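Local atomic coordinates of endoglucanase EG-II (Hypocrea jecorina, PDB entry 3QR3), a protein that hydrolyses internal beta-1,4-glucosidic bonds of cellulose, as a family 5 glycoside hydrolase whose catalytic domain is a TIM barrel. Residues R141-I146 and S176-L181; Q271-Q276 and S323-K328; Q187-F192 and D239-P244; V64-L69 and A108-G113. All blocks are in the same frame, centred on the assembly; numbering follows the deposited sequence. Where two conformers were deposited one is given.

The four contacts lie around one TIM barrel. Along the chain contact 4 comes first, then contact 1, contact 3 and contact 2. Contact 1 lies nearest the middle and pairs strands 142-145 and 179-182, closing the barrel wall. The other three pack loops and helices around that wall. Contact 4 joins short helix 66-69 to hairpin 109-114, its centre about 19 Å from that of contact 1. Contact 3 sets the loop after strand 179-182 on helix 238-251. Contact 2 ties helix 267-281 to helix 319-325 by a disulfide. Contacts 2 and 3 touch through Gln276 and Phe242. Contacts 2 and 4 are farthest apart, about 33 Å between centres.

Contact 1 of 4, residues R141-I146 and S176-L181; sequences RVWFGI and SQFISL. With SO4 (sulfate ion), chain E.
Strands 142-145 and 179-181 run side by side in the same direction, their axes 24° apart. Phe144 is the bridging residue. Its N donates to Phe178 O at 3.0 Å, and its O accepts from Ser180 N at 2.9 Å. Both bonds are nearly straight. A water joins Val142 O to Phe178 N where the strands part.

The Trp143 side chain leaves with CG anti to the backbone N (chi1 -180°). From CB, CG and CD2 carry the ring under Phe178 CB, which lies 3.4 Å from Trp143 CD2 and over the face of the six-membered ring. CE3 and CZ3 meet CD2 of the Phe178 ring, the two rings crossing obliquely at 32°. On the pyrrole side CD1 leads to NE1, which donates to Ser180 OG at 2.8 Å, close to the indole plane. Asp217 also bonds that hydroxyl. A leucine in place of Trp143 has no N-H for Ser180 OG and would probably leave Phe178 less well packed.

Elsewhere Ile146 CD1 packs on Ile179 CG2. The contact closes the TIM barrel through backbone bonds, and the buried indole N-H has its acceptor in the serine hydroxyl.

Contact 2 of 4, residues Q271-Q276 and S323-K328; sequences QDMCQQ and SCLARK
Residues 271-276 are a run of helix 267-281, with backbone bonds from Gln275 N to Gln271 O and from Gln276 N to Asp272 O. Residues 323-325 are the last turn of helix 319-325, widened to a pi-type turn. Ala326 then leaves the helical conformation, and the chain runs on as a tail. The backbones come closest at the two cysteines, where Cys274 CA and Cys324 CA are 5.1 Å apart.

A disulfide joins them, with Cys274 SG bonded to Cys324 SG at 2.1 Å. Its chi3 of -103° is the left-handed sense. Both sulfurs stand anti to their own carbonyl carbon, beside the backbone N. Cys274 SG also lies 3.4 Å from Ser323 O.

Met273 packs beside the bridge. Its CG is anti to the backbone N, and the chain then bends at chi2 and chi3. That CG touches Cys324 CB at 3.8 Å and, more loosely, Leu325 CD2 at 4.2 Å. The side chains of Met273 and Leu325 cross obliquely. Beyond the disulfide and that sulfur-carbonyl approach, the contact is apolar.

The bridge fastens the C-terminal helix 319-325 to helix 267-281 on the outside of the TIM barrel. Met273 also touches Leu320 in helix 319-325 and Thr261 on strand 256-261. Leu325 O accepts from Tyr290 OH on strand 287-296, and Arg327, in the tail, bonds Asn281 of helix 267-281.

Contact 3 of 4, residues Q187-F192 and D239-P244; sequences QSAGAF and DGAFSP. With SO4 (sulfate ion), chain C.
The Phe242 ring is the flat group that reaches across, and it meets Ala189 obliquely. Its CE1 lies 3.7 Å from Ala189 CB, and CZ is a little farther from the same methyl. CG of Phe242 is anti to the carbonyl carbon, beside the backbone N (chi1 -66°), which carries the ring out to the loop. Gln276, Tyr279 and Leu280 of helix 267-281 also touch this ring, so the ring, carried by helix 238-251, packs between helix 267-281 and the loop.

The loop leaving strand 179-182 of the TIM barrel is packed here against the first turns of helix 238-251, the helix that follows the next strand, 214-219. Those turns include a wider pi-type turn at 239-242. Apart from Phe242, the residues that meet are glycine and alanine. Ala241 CB sits 3.7 Å from Gly190 CA, and the methyls of Ala189 and Ala241 are also in contact. With glycine and alanine here, the backbones approach closely: the CA atoms of Gly190 and Ala241 are 4.3 Å apart.

Two waters span the backbones. One donates to both Ala189 O and Ala241 O. The other donates to Gly190 O and Gly240 O, its bond to Gly190 being the longer. These carbonyls thus share water donors across the contact.

On the loop itself, Ser188 makes an ST turn, its OG accepting from Gly190 N at 3.1 Å. A sulfate, probably from the crystallisation liquor, rests against this turn. A side chain at Gly190 would run into that ion. Ser188 OG donates to sulfate O1 across a very short 2.4 Å.

Contact 4 of 4, residues V64-L69 and A108-G113; sequences VGWQYL and ARWNGG
The tight part of the contact is aromatic. Trp110 points the edge of its six-membered ring at one face of Trp66, an edge-to-face pair with planes at 73°. Trp110 CE3 stands over the middle of the indole, 3.4 Å from Trp66 CD2. While Trp66 takes the edge of Trp110, Gln67, bent at chi2, lies over one face of it. Its CG makes a CH-pi contact, 3.7 Å from the centroid of the six-membered ring, and its amide is stacked on the ring, the two planes 14° apart. A glycine in place of Trp66 removes the face that Trp110 CE3 meets and would probably loosen the packing of the hairpin on helix 66-69.

The looser side is at the turn. Asn111 is exposed, and one side-chain bond reaches it: Gln67 NE2 donates to Asn111 OD1 at 3.0 Å. The acceptor lies in the plane of the Gln67 amide, but the donor stands 47° out of the carbonyl plane of Asn111. The main partner of that NE2 is Gly21 O. Phe125 meets the Trp66 ring, and Pro120 touches Trp110.

Trp110 to Gly113 form a type I' beta turn, with Trp110 and Gly113 backbones bonded in both directions. This is a beta hairpin with a two-residue loop, set in a loop of the TIM barrel and packed on the short helix after strand 59-64.

Contact 1 of 4, residues R141-I146 and S176-L181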
loop_
_atom_site.group_PDB
_atom_site.type_symbol
_atom_site.label_atom_id
_atom_site.label_comp_id
_atom_site.label_asym_id
_atom_site.label_seq_id
_atom_site.Cartn_x
_atom_site.Cartn_y
_atom_site.Cartn_z
ATOM N N ARG A 141 3.872 14.416 -3.513
ATOM C CA ARG A 141 2.701 13.623 -3.129
ATOM C C ARG A 141 2.839 12.146 -3.506
ATOM O O ARG A 141 1.909 11.353 -3.331
ATOM C CB ARG A 141 1.406 14.231 -3.686
ATOM C CG ARG A 141 0.928 15.460 -2.910
ATOM C CD ARG A 141 -0.348 16.067 -3.497
ATOM N NE ARG A 141 -0.095 16.792 -4.741
ATOM C CZ ARG A 141 -0.525 16.405 -5.939
ATOM N NH1 ARG A 141 -1.238 15.292 -6.069
ATOM N NH2 ARG A 141 -0.246 17.142 -7.010
ATOM N N VAL A 142 4.005 11.781 -4.026
ATOM C CA VAL A 142 4.333 10.375 -4.202
ATOM C C VAL A 142 4.808 9.842 -2.848
ATOM O O VAL A 142 5.629 10.458 -2.174
ATOM C CB VAL A 142 5.407 10.173 -5.286
ATOM C CG1 VAL A 142 5.936 8.741 -5.277
ATOM C CG2 VAL A 142 4.845 10.529 -6.653
ATOM N N TRP A 143 4.263 8.708 -2.444
ATOM C CA TRP A 143 4.547 8.132 -1.135
ATOM C C TRP A 143 5.298 6.833 -1.426
ATOM O O TRP A 143 4.829 6.029 -2.236
ATOM C CB TRP A 143 3.207 7.862 -0.437
ATOM C CG TRP A 143 3.285 7.272 0.931
ATOM C CD1 TRP A 143 4.024 6.193 1.322
ATOM C CD2 TRP A 143 2.562 7.707 2.087
ATOM N NE1 TRP A 143 3.826 5.948 2.665
ATOM C CE2 TRP A 143 2.934 6.863 3.156
ATOM C CE3 TRP A 143 1.654 8.741 2.330
ATOM C CZ2 TRP A 143 2.417 7.015 4.441
ATOM C CZ3 TRP A 143 1.140 8.888 3.601
ATOM C CH2 TRP A 143 1.520 8.027 4.642
ATOM N N PHE A 144 6.466 6.633 -0.811
ATOM C CA PHE A 144 7.305 5.472 -1.140
ATOM C C PHE A 144 6.975 4.245 -0.271
ATOM O O PHE A 144 7.373 4.170 0.894
ATOM C CB PHE A 144 8.799 5.830 -1.046
ATOM C CG PHE A 144 9.230 6.912 -2.005
ATOM C CD1 PHE A 144 9.641 6.597 -3.290
ATOM C CD2 PHE A 144 9.225 8.245 -1.621
ATOM C CE1 PHE A 144 10.039 7.591 -4.175
ATOM C CE2 PHE A 144 9.621 9.238 -2.502
ATOM C CZ PHE A 144 10.021 8.912 -3.781
ATOM N N GLY A 145 6.233 3.302 -0.847
ATOM C CA GLY A 145 5.812 2.089 -0.154
ATOM C C GLY A 145 6.834 0.979 -0.319
ATOM O O GLY A 145 6.723 0.097 -1.197
ATOM N N ILE A 146 7.842 1.031 0.540
ATOM C CA ILE A 146 9.063 0.235 0.386
ATOM C C ILE A 146 8.845 -1.229 0.013
ATOM O O ILE A 146 9.510 -1.756 -0.887
ATOM C CB ILE A 146 9.935 0.350 1.660
ATOM C CG1 ILE A 146 10.487 1.770 1.768
ATOM C CG2 ILE A 146 11.074 -0.663 1.643
ATOM C CD1 ILE A 146 11.521 1.956 2.912
ATOM N N SER A 176 11.172 15.389 0.391
ATOM C CA SER A 176 9.927 15.916 0.948
ATOM C C SER A 176 8.879 14.829 1.204
ATOM O O SER A 176 7.914 15.059 1.922
ATOM C CB SER A 176 9.336 16.973 0.011
ATOM O OG SER A 176 8.841 16.372 -1.180
ATOM N N GLN A 177 9.070 13.652 0.616
ATOM C CA GLN A 177 8.000 12.659 0.536
ATOM C C GLN A 177 7.853 11.802 1.789
ATOM O O GLN A 177 8.817 11.593 2.520
ATOM C CB GLN A 177 8.238 11.736 -0.668
ATOM C CG GLN A 177 8.054 12.396 -2.028
ATOM C CD GLN A 177 9.304 13.112 -2.537
ATOM O OE1 GLN A 177 10.270 13.318 -1.803
ATOM N NE2 GLN A 177 9.283 13.493 -3.808
ATOM N N PHE A 178 6.643 11.295 2.022
ATOM C CA PHE A 178 6.430 10.224 2.995
ATOM C C PHE A 178 7.098 8.932 2.527
ATOM O O PHE A 178 7.107 8.617 1.327
ATOM C CB PHE A 178 4.931 9.935 3.187
ATOM C CG PHE A 178 4.173 11.015 3.922
ATOM C CD1 PHE A 178 4.460 11.310 5.251
ATOM C CD2 PHE A 178 3.145 11.708 3.288
ATOM C CE1 PHE A 178 3.750 12.282 5.928
ATOM C CE2 PHE A 178 2.430 12.690 3.959
ATOM C CZ PHE A 178 2.723 12.974 5.280
ATOM N N ILE A 179 7.620 8.167 3.478
ATOM C CA ILE A 179 8.188 6.856 3.192
ATOM C C ILE A 179 7.618 5.846 4.194
ATOM O O ILE A 179 7.600 6.105 5.387
ATOM C CB ILE A 179 9.730 6.862 3.290
ATOM C CG1 ILE A 179 10.330 7.889 2.331
ATOM C CG2 ILE A 179 10.294 5.481 2.979
ATOM C CD1 ILE A 179 11.851 8.035 2.474
ATOM N N SER A 180 7.134 4.708 3.700
ATOM C CA SER A 180 6.601 3.650 4.557
ATOM C C SER A 180 7.698 2.800 5.170
ATOM O O SER A 180 8.684 2.481 4.505
ATOM C CB SER A 180 5.722 2.704 3.739
ATOM O OG SER A 180 4.536 3.336 3.313
ATOM N N LEU A 181 7.508 2.409 6.430
ATOM C CA LEU A 181 8.368 1.420 7.075
ATOM C C LEU A 181 7.540 0.159 7.367
ATOM O O LEU A 181 6.740 0.144 8.303
ATOM C CB LEU A 181 8.955 1.990 8.377
ATOM C CG LEU A 181 9.655 3.351 8.285
ATOM C CD1 LEU A 181 10.154 3.815 9.647
ATOM C CD2 LEU A 181 10.811 3.307 7.271
HETATM S S SO4 E . 2.372 19.534 -5.492
HETATM O O1 SO4 E . 1.138 19.666 -6.276
HETATM O O2 SO4 E . 3.492 19.193 -6.363
HETATM O O3 SO4 E . 2.671 20.790 -4.824
HETATM O O4 SO4 E . 2.201 18.469 -4.515
HETATM O O HOH W 1 4.738 11.814 -0.103
#

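Contact 2 of 4, residues Q271-Q276 and S323-K328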
loop_
_atom_site.group_PDB
_atom_site.type_symbol
_atom_site.label_atom_id
_atom_site.label_comp_id
_atom_site.label_asym_id
_atom_site.label_seq_id
_atom_site.Cartn_x
_atom_site.Cartn_y
_atom_site.Cartn_z
ATOM N N GLN A 271 -20.661 -3.602 9.637
ATOM C CA GLN A 271 -20.594 -3.261 11.053
ATOM C C GLN A 271 -19.153 -3.163 11.553
ATOM O O GLN A 271 -18.764 -2.137 12.109
ATOM C CB GLN A 271 -21.398 -4.236 11.922
ATOM C CG GLN A 271 -21.230 -3.962 13.421
ATOM C CD GLN A 271 -22.199 -4.746 14.294
ATOM O OE1 GLN A 271 -21.978 -4.905 15.496
ATOM N NE2 GLN A 271 -23.274 -5.235 13.693
ATOM N N ASP A 272 -18.359 -4.214 11.346
ATOM C CA ASP A 272 -16.992 -4.262 11.868
ATOM C C ASP A 272 -16.041 -3.255 11.227
ATOM O O ASP A 272 -15.208 -2.655 11.909
ATOM C CB ASP A 272 -16.412 -5.676 11.761
ATOM C CG ASP A 272 -17.080 -6.657 12.713
ATOM O OD1 ASP A 272 -17.925 -6.221 13.526
ATOM O OD2 ASP A 272 -16.761 -7.866 12.649
ATOM N N MET A 273 -16.150 -3.070 9.920
ATOM C CA MET A 273 -15.276 -2.122 9.245
ATOM C C MET A 273 -15.581 -0.705 9.689
ATOM O O MET A 273 -14.677 0.119 9.821
ATOM C CB MET A 273 -15.396 -2.225 7.729
ATOM C CG MET A 273 -14.545 -1.197 6.992
ATOM S SD MET A 273 -12.773 -1.434 7.288
ATOM C CE MET A 273 -12.447 -2.922 6.341
ATOM N N CYS A 274 -16.857 -0.409 9.913
ATOM C CA CYS A 274 -17.212 0.939 10.307
ATOM C C CYS A 274 -16.716 1.222 11.727
ATOM O O CYS A 274 -16.261 2.318 12.006
ATOM C CB CYS A 274 -18.711 1.205 10.134
ATOM S SG CYS A 274 -19.184 1.438 8.371
ATOM N N GLN A 275 -16.782 0.225 12.605
ATOM C CA GLN A 275 -16.201 0.346 13.940
ATOM C C GLN A 275 -14.695 0.564 13.856
ATOM O O GLN A 275 -14.147 1.400 14.560
ATOM C CB GLN A 275 -16.513 -0.892 14.787
ATOM C CG GLN A 275 -17.988 -0.993 15.142
ATOM C CD GLN A 275 -18.355 -2.291 15.823
ATOM O OE1 GLN A 275 -17.548 -3.216 15.916
ATOM N NE2 GLN A 275 -19.592 -2.371 16.299
ATOM N N GLN A 276 -14.033 -0.185 12.978
ATOM C CA GLN A 276 -12.594 -0.064 12.830
ATOM C C GLN A 276 -12.219 1.342 12.377
ATOM O O GLN A 276 -11.352 1.989 12.968
ATOM C CB GLN A 276 -12.054 -1.089 11.824
ATOM C CG GLN A 276 -10.519 -1.107 11.780
ATOM C CD GLN A 276 -9.979 -2.008 10.689
ATOM O OE1 GLN A 276 -9.964 -1.642 9.512
ATOM N NE2 GLN A 276 -9.527 -3.188 11.073
ATOM N N SER A 323 -20.814 2.371 2.395
ATOM C CA SER A 323 -21.219 2.443 3.797
ATOM C C SER A 323 -20.083 2.789 4.771
ATOM O O SER A 323 -20.345 3.367 5.814
ATOM C CB SER A 323 -21.849 1.117 4.252
ATOM O OG SER A 323 -22.897 0.694 3.387
ATOM N N CYS A 324 -18.832 2.448 4.448
ATOM C CA CYS A 324 -17.761 2.523 5.447
ATOM C C CYS A 324 -16.513 3.311 5.058
ATOM O O CYS A 324 -15.952 4.033 5.882
ATOM C CB CYS A 324 -17.355 1.114 5.891
ATOM S SG CYS A 324 -18.656 0.234 6.766
ATOM N N LEU A 325 -16.054 3.159 3.824
ATOM C CA LEU A 325 -14.800 3.791 3.434
ATOM C C LEU A 325 -14.983 5.208 2.922
ATOM O O LEU A 325 -14.156 6.082 3.199
ATOM C CB LEU A 325 -14.075 2.944 2.389
ATOM C CG LEU A 325 -13.825 1.512 2.848
ATOM C CD1 LEU A 325 -13.042 0.748 1.795
ATOM C CD2 LEU A 325 -13.082 1.510 4.177
ATOM N N ALA A 326 -16.063 5.424 2.176
ATOM C CA ALA A 326 -16.311 6.692 1.509
ATOM C C ALA A 326 -16.491 7.821 2.511
ATOM O O ALA A 326 -16.949 7.603 3.627
ATOM C CB ALA A 326 -17.541 6.587 0.611
ATOM N N ARG A 327 -16.120 9.029 2.107
ATOM C CA ARG A 327 -16.374 10.212 2.910
ATOM C C ARG A 327 -17.215 11.163 2.091
ATOM O O ARG A 327 -16.677 12.027 1.403
ATOM C CB ARG A 327 -15.059 10.887 3.283
ATOM C CG ARG A 327 -14.204 10.083 4.246
ATOM C CD ARG A 327 -12.864 10.774 4.493
ATOM N NE ARG A 327 -12.285 10.385 5.771
ATOM C CZ ARG A 327 -11.098 10.796 6.203
ATOM N NH1 ARG A 327 -10.353 11.602 5.450
ATOM N NH2 ARG A 327 -10.655 10.399 7.385
ATOM N N LYS A 328 -18.533 10.992 2.141
ATOM C CA LYS A 328 -19.424 11.850 1.373
ATOM C C LYS A 328 -19.899 13.037 2.208
ATOM O O LYS A 328 -20.605 13.914 1.707
ATOM C CB LYS A 328 -20.624 11.063 0.858
ATOM C CG LYS A 328 -20.313 9.695 0.293
ATOM C CD LYS A 328 -21.563 8.816 0.400
ATOM C CE LYS A 328 -21.520 7.612 -0.512
ATOM N NZ LYS A 328 -21.480 8.026 -1.942
#

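Contact 3 of 4, residues Q187-F192 and D239-P244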
loop_
_atom_site.group_PDB
_atom_site.type_symbol
_atom_site.label_atom_id
_atom_site.label_comp_id
_atom_site.label_asym_id
_atom_site.label_seq_id
_atom_site.Cartn_x
_atom_site.Cartn_y
_atom_site.Cartn_z
ATOM N N GLN A 187 3.066 -7.548 7.697
ATOM C CA GLN A 187 2.708 -6.191 8.109
ATOM C C GLN A 187 1.530 -6.109 9.078
ATOM O O GLN A 187 0.961 -5.037 9.267
ATOM C CB GLN A 187 2.393 -5.335 6.887
ATOM C CG GLN A 187 3.623 -4.857 6.133
ATOM C CD GLN A 187 3.249 -3.907 5.012
ATOM O OE1 GLN A 187 3.084 -4.323 3.870
ATOM N NE2 GLN A 187 3.070 -2.629 5.343
ATOM N N SER A 188 1.163 -7.215 9.706
ATOM C CA SER A 188 0.003 -7.185 10.595
ATOM C C SER A 188 0.115 -6.159 11.714
ATOM O O SER A 188 1.104 -6.120 12.458
ATOM C CB SER A 188 -0.282 -8.557 11.198
ATOM O OG SER A 188 -1.319 -8.430 12.161
ATOM N N ALA A 189 -0.911 -5.323 11.828
ATOM C CA ALA A 189 -0.981 -4.336 12.892
ATOM C C ALA A 189 -1.013 -5.027 14.255
ATOM O O ALA A 189 -0.570 -4.469 15.253
ATOM C CB ALA A 189 -2.224 -3.431 12.702
ATOM N N GLY A 190 -1.551 -6.241 14.294
ATOM C CA GLY A 190 -1.647 -6.985 15.542
ATOM C C GLY A 190 -0.314 -7.484 16.081
ATOM O O GLY A 190 -0.138 -7.622 17.293
ATOM N N ALA A 191 0.633 -7.750 15.189
ATOM C CA ALA A 191 1.922 -8.319 15.584
ATOM C C ALA A 191 3.047 -7.287 15.543
ATOM O O ALA A 191 4.187 -7.595 15.889
ATOM C CB ALA A 191 2.278 -9.496 14.682
ATOM N N PHE A 192 2.718 -6.073 15.110
ATOM C CA PHE A 192 3.727 -5.069 14.793
ATOM C C PHE A 192 4.664 -4.771 15.967
ATOM O O PHE A 192 5.875 -4.644 15.787
ATOM C CB PHE A 192 3.062 -3.790 14.272
ATOM C CG PHE A 192 4.034 -2.747 13.803
ATOM C CD1 PHE A 192 4.800 -2.953 12.669
ATOM C CD2 PHE A 192 4.175 -1.555 14.493
ATOM C CE1 PHE A 192 5.697 -1.995 12.237
ATOM C CE2 PHE A 192 5.069 -0.590 14.066
ATOM C CZ PHE A 192 5.830 -0.810 12.938
ATOM N N ASP A 239 -9.391 -3.893 20.074
ATOM C CA ASP A 239 -8.736 -4.419 21.269
ATOM C C ASP A 239 -7.435 -5.131 20.923
ATOM O O ASP A 239 -6.431 -4.971 21.606
ATOM C CB ASP A 239 -9.665 -5.379 22.014
ATOM C CG ASP A 239 -10.867 -4.671 22.622
ATOM O OD1 ASP A 239 -10.882 -3.421 22.619
ATOM O OD2 ASP A 239 -11.796 -5.363 23.101
ATOM N N GLY A 240 -7.461 -5.914 19.849
ATOM C CA GLY A 240 -6.337 -6.758 19.494
ATOM C C GLY A 240 -5.204 -6.066 18.760
ATOM O O GLY A 240 -4.072 -6.540 18.791
ATOM N N ALA A 241 -5.484 -4.948 18.100
ATOM C CA ALA A 241 -4.443 -4.308 17.309
ATOM C C ALA A 241 -4.362 -2.794 17.460
ATOM O O ALA A 241 -3.328 -2.257 17.849
ATOM C CB ALA A 241 -4.593 -4.688 15.848
ATOM N N PHE A 242 -5.447 -2.096 17.145
ATOM C CA PHE A 242 -5.328 -0.656 16.959
ATOM C C PHE A 242 -5.299 0.182 18.244
ATOM O O PHE A 242 -4.758 1.278 18.242
ATOM C CB PHE A 242 -6.377 -0.154 15.971
ATOM C CG PHE A 242 -6.175 -0.681 14.570
ATOM C CD1 PHE A 242 -5.038 -0.336 13.848
ATOM C CD2 PHE A 242 -7.108 -1.531 13.984
ATOM C CE1 PHE A 242 -4.831 -0.821 12.560
ATOM C CE2 PHE A 242 -6.917 -2.023 12.690
ATOM C CZ PHE A 242 -5.775 -1.662 11.977
ATOM N N SER A 243 -5.874 -0.324 19.330
ATOM C CA SER A 243 -5.768 0.377 20.614
ATOM C C SER A 243 -4.329 0.321 21.160
ATOM O O SER A 243 -3.722 1.366 21.411
ATOM C CB SER A 243 -6.792 -0.143 21.642
ATOM O OG SER A 243 -6.653 0.546 22.888
ATOM N N PRO A 244 -3.767 -0.893 21.322
ATOM C CA PRO A 244 -2.371 -0.993 21.774
ATOM C C PRO A 244 -1.421 -0.246 20.843
ATOM O O PRO A 244 -0.443 0.343 21.301
ATOM C CB PRO A 244 -2.073 -2.489 21.697
ATOM C CG PRO A 244 -3.390 -3.161 21.714
ATOM C CD PRO A 244 -4.397 -2.211 21.149
HETATM S S SO4 C . -2.189 -10.792 14.634
HETATM O O1 SO4 C . -1.302 -10.363 13.567
HETATM O O2 SO4 C . -1.433 -10.969 15.873
HETATM O O3 SO4 C . -3.217 -9.771 14.842
HETATM O O4 SO4 C . -2.811 -12.053 14.243
HETATM O O HOH W 2 -0.956 -3.540 17.983
HETATM O O HOH W 3 -1.591 -6.852 20.049
#

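Contact 4 of 4, residues V64-L69 and A108-G113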
loop_
_atom_site.group_PDB
_atom_site.type_symbol
_atom_site.label_atom_id
_atom_site.label_comp_id
_atom_site.label_asym_id
_atom_site.label_seq_id
_atom_site.Cartn_x
_atom_site.Cartn_y
_atom_site.Cartn_z
ATOM N N VAL A 64 2.575 -2.803 -7.533
ATOM C CA VAL A 64 3.234 -3.236 -8.760
ATOM C C VAL A 64 4.359 -4.204 -8.435
ATOM O O VAL A 64 5.015 -4.094 -7.390
ATOM C CB VAL A 64 3.767 -2.046 -9.582
ATOM C CG1 VAL A 64 4.697 -1.200 -8.736
ATOM C CG2 VAL A 64 4.483 -2.554 -10.854
ATOM N N GLY A 65 4.567 -5.166 -9.323
ATOM C CA GLY A 65 5.613 -6.149 -9.128
ATOM C C GLY A 65 6.984 -5.564 -9.405
ATOM O O GLY A 65 7.180 -4.841 -10.381
ATOM N N TRP A 66 7.932 -5.863 -8.523
ATOM C CA TRP A 66 9.334 -5.512 -8.739
ATOM C C TRP A 66 9.786 -5.991 -10.125
ATOM O O TRP A 66 10.364 -5.229 -10.899
ATOM C CB TRP A 66 10.169 -6.183 -7.652
ATOM C CG TRP A 66 11.621 -5.850 -7.603
ATOM C CD1 TRP A 66 12.345 -5.091 -8.484
ATOM C CD2 TRP A 66 12.539 -6.306 -6.611
ATOM N NE1 TRP A 66 13.666 -5.033 -8.077
ATOM C CE2 TRP A 66 13.809 -5.784 -6.937
ATOM C CE3 TRP A 66 12.411 -7.120 -5.478
ATOM C CZ2 TRP A 66 14.943 -6.045 -6.166
ATOM C CZ3 TRP A 66 13.536 -7.378 -4.715
ATOM C CH2 TRP A 66 14.786 -6.838 -5.062
ATOM N N GLN A 67 9.498 -7.248 -10.438
ATOM C CA GLN A 67 9.940 -7.846 -11.702
ATOM C C GLN A 67 9.412 -7.061 -12.888
ATOM O O GLN A 67 10.078 -6.939 -13.912
ATOM C CB GLN A 67 9.511 -9.318 -11.807
ATOM C CG GLN A 67 10.288 -10.255 -10.871
ATOM C CD GLN A 67 9.659 -10.368 -9.482
ATOM O OE1 GLN A 67 9.032 -9.422 -8.980
ATOM N NE2 GLN A 67 9.806 -11.536 -8.863
ATOM N N TYR A 68 8.209 -6.521 -12.746
ATOM C CA TYR A 68 7.614 -5.749 -13.827
ATOM C C TYR A 68 8.424 -4.479 -14.121
ATOM O O TYR A 68 8.701 -4.154 -15.279
ATOM C CB TYR A 68 6.162 -5.369 -13.505
ATOM C CG TYR A 68 5.556 -4.551 -14.611
ATOM C CD1 TYR A 68 5.141 -5.151 -15.795
ATOM C CD2 TYR A 68 5.434 -3.177 -14.491
ATOM C CE1 TYR A 68 4.612 -4.407 -16.820
ATOM C CE2 TYR A 68 4.899 -2.419 -15.509
ATOM C CZ TYR A 68 4.492 -3.042 -16.671
ATOM O OH TYR A 68 3.967 -2.282 -17.683
ATOM N N LEU A 69 8.793 -3.757 -13.067
ATOM C CA LEU A 69 9.433 -2.455 -13.230
ATOM C C LEU A 69 10.800 -2.565 -13.889
ATOM O O LEU A 69 11.200 -1.683 -14.644
ATOM C CB LEU A 69 9.542 -1.713 -11.887
ATOM C CG LEU A 69 8.206 -1.219 -11.314
ATOM C CD1 LEU A 69 8.417 -0.522 -9.987
ATOM C CD2 LEU A 69 7.469 -0.303 -12.298
ATOM N N ALA A 108 9.086 -8.961 0.440
ATOM C CA ALA A 108 10.503 -8.898 0.822
ATOM C C ALA A 108 11.332 -9.932 0.076
ATOM O O ALA A 108 12.411 -10.315 0.519
ATOM C CB ALA A 108 10.681 -9.052 2.343
ATOM N N ARG A 109 10.830 -10.359 -1.074
ATOM C CA ARG A 109 11.426 -11.468 -1.791
ATOM C C ARG A 109 11.519 -11.215 -3.290
ATOM O O ARG A 109 10.800 -10.389 -3.848
ATOM C CB ARG A 109 10.617 -12.743 -1.539
ATOM C CG ARG A 109 10.849 -13.379 -0.171
ATOM C CD ARG A 109 9.815 -14.484 0.077
ATOM N NE ARG A 109 10.050 -15.207 1.329
ATOM C CZ ARG A 109 9.783 -14.720 2.533
ATOM N NH1 ARG A 109 9.279 -13.494 2.662
ATOM N NH2 ARG A 109 10.012 -15.455 3.610
ATOM N N TRP A 110 12.426 -11.937 -3.935
ATOM C CA TRP A 110 12.465 -11.996 -5.385
ATOM C C TRP A 110 12.563 -13.469 -5.762
ATOM O O TRP A 110 13.566 -14.122 -5.466
ATOM C CB TRP A 110 13.656 -11.186 -5.899
ATOM C CG TRP A 110 14.018 -11.342 -7.364
ATOM C CD1 TRP A 110 14.701 -12.383 -7.943
ATOM C CD2 TRP A 110 13.780 -10.390 -8.413
ATOM N NE1 TRP A 110 14.881 -12.144 -9.291
ATOM C CE2 TRP A 110 14.325 -10.928 -9.602
ATOM C CE3 TRP A 110 13.153 -9.135 -8.462
ATOM C CZ2 TRP A 110 14.255 -10.260 -10.828
ATOM C CZ3 TRP A 110 13.084 -8.471 -9.683
ATOM C CH2 TRP A 110 13.626 -9.042 -10.853
ATOM N N ASN A 111 11.502 -13.999 -6.373
ATOM C CA ASN A 111 11.471 -15.407 -6.781
ATOM C C ASN A 111 11.900 -16.371 -5.670
ATOM O O ASN A 111 12.707 -17.272 -5.889
ATOM C CB ASN A 111 12.316 -15.635 -8.047
ATOM C CG ASN A 111 11.828 -14.801 -9.222
ATOM O OD1 ASN A 111 10.697 -14.330 -9.221
ATOM N ND2 ASN A 111 12.683 -14.602 -10.217
ATOM N N GLY A 112 11.353 -16.182 -4.479
ATOM C CA GLY A 112 11.622 -17.091 -3.381
ATOM C C GLY A 112 12.810 -16.717 -2.506
ATOM O O GLY A 112 12.977 -17.280 -1.427
ATOM N N GLY A 113 13.639 -15.782 -2.965
ATOM C CA GLY A 113 14.812 -15.371 -2.197
ATOM C C GLY A 113 14.555 -14.101 -1.398
ATOM O O GLY A 113 14.011 -13.131 -1.922
#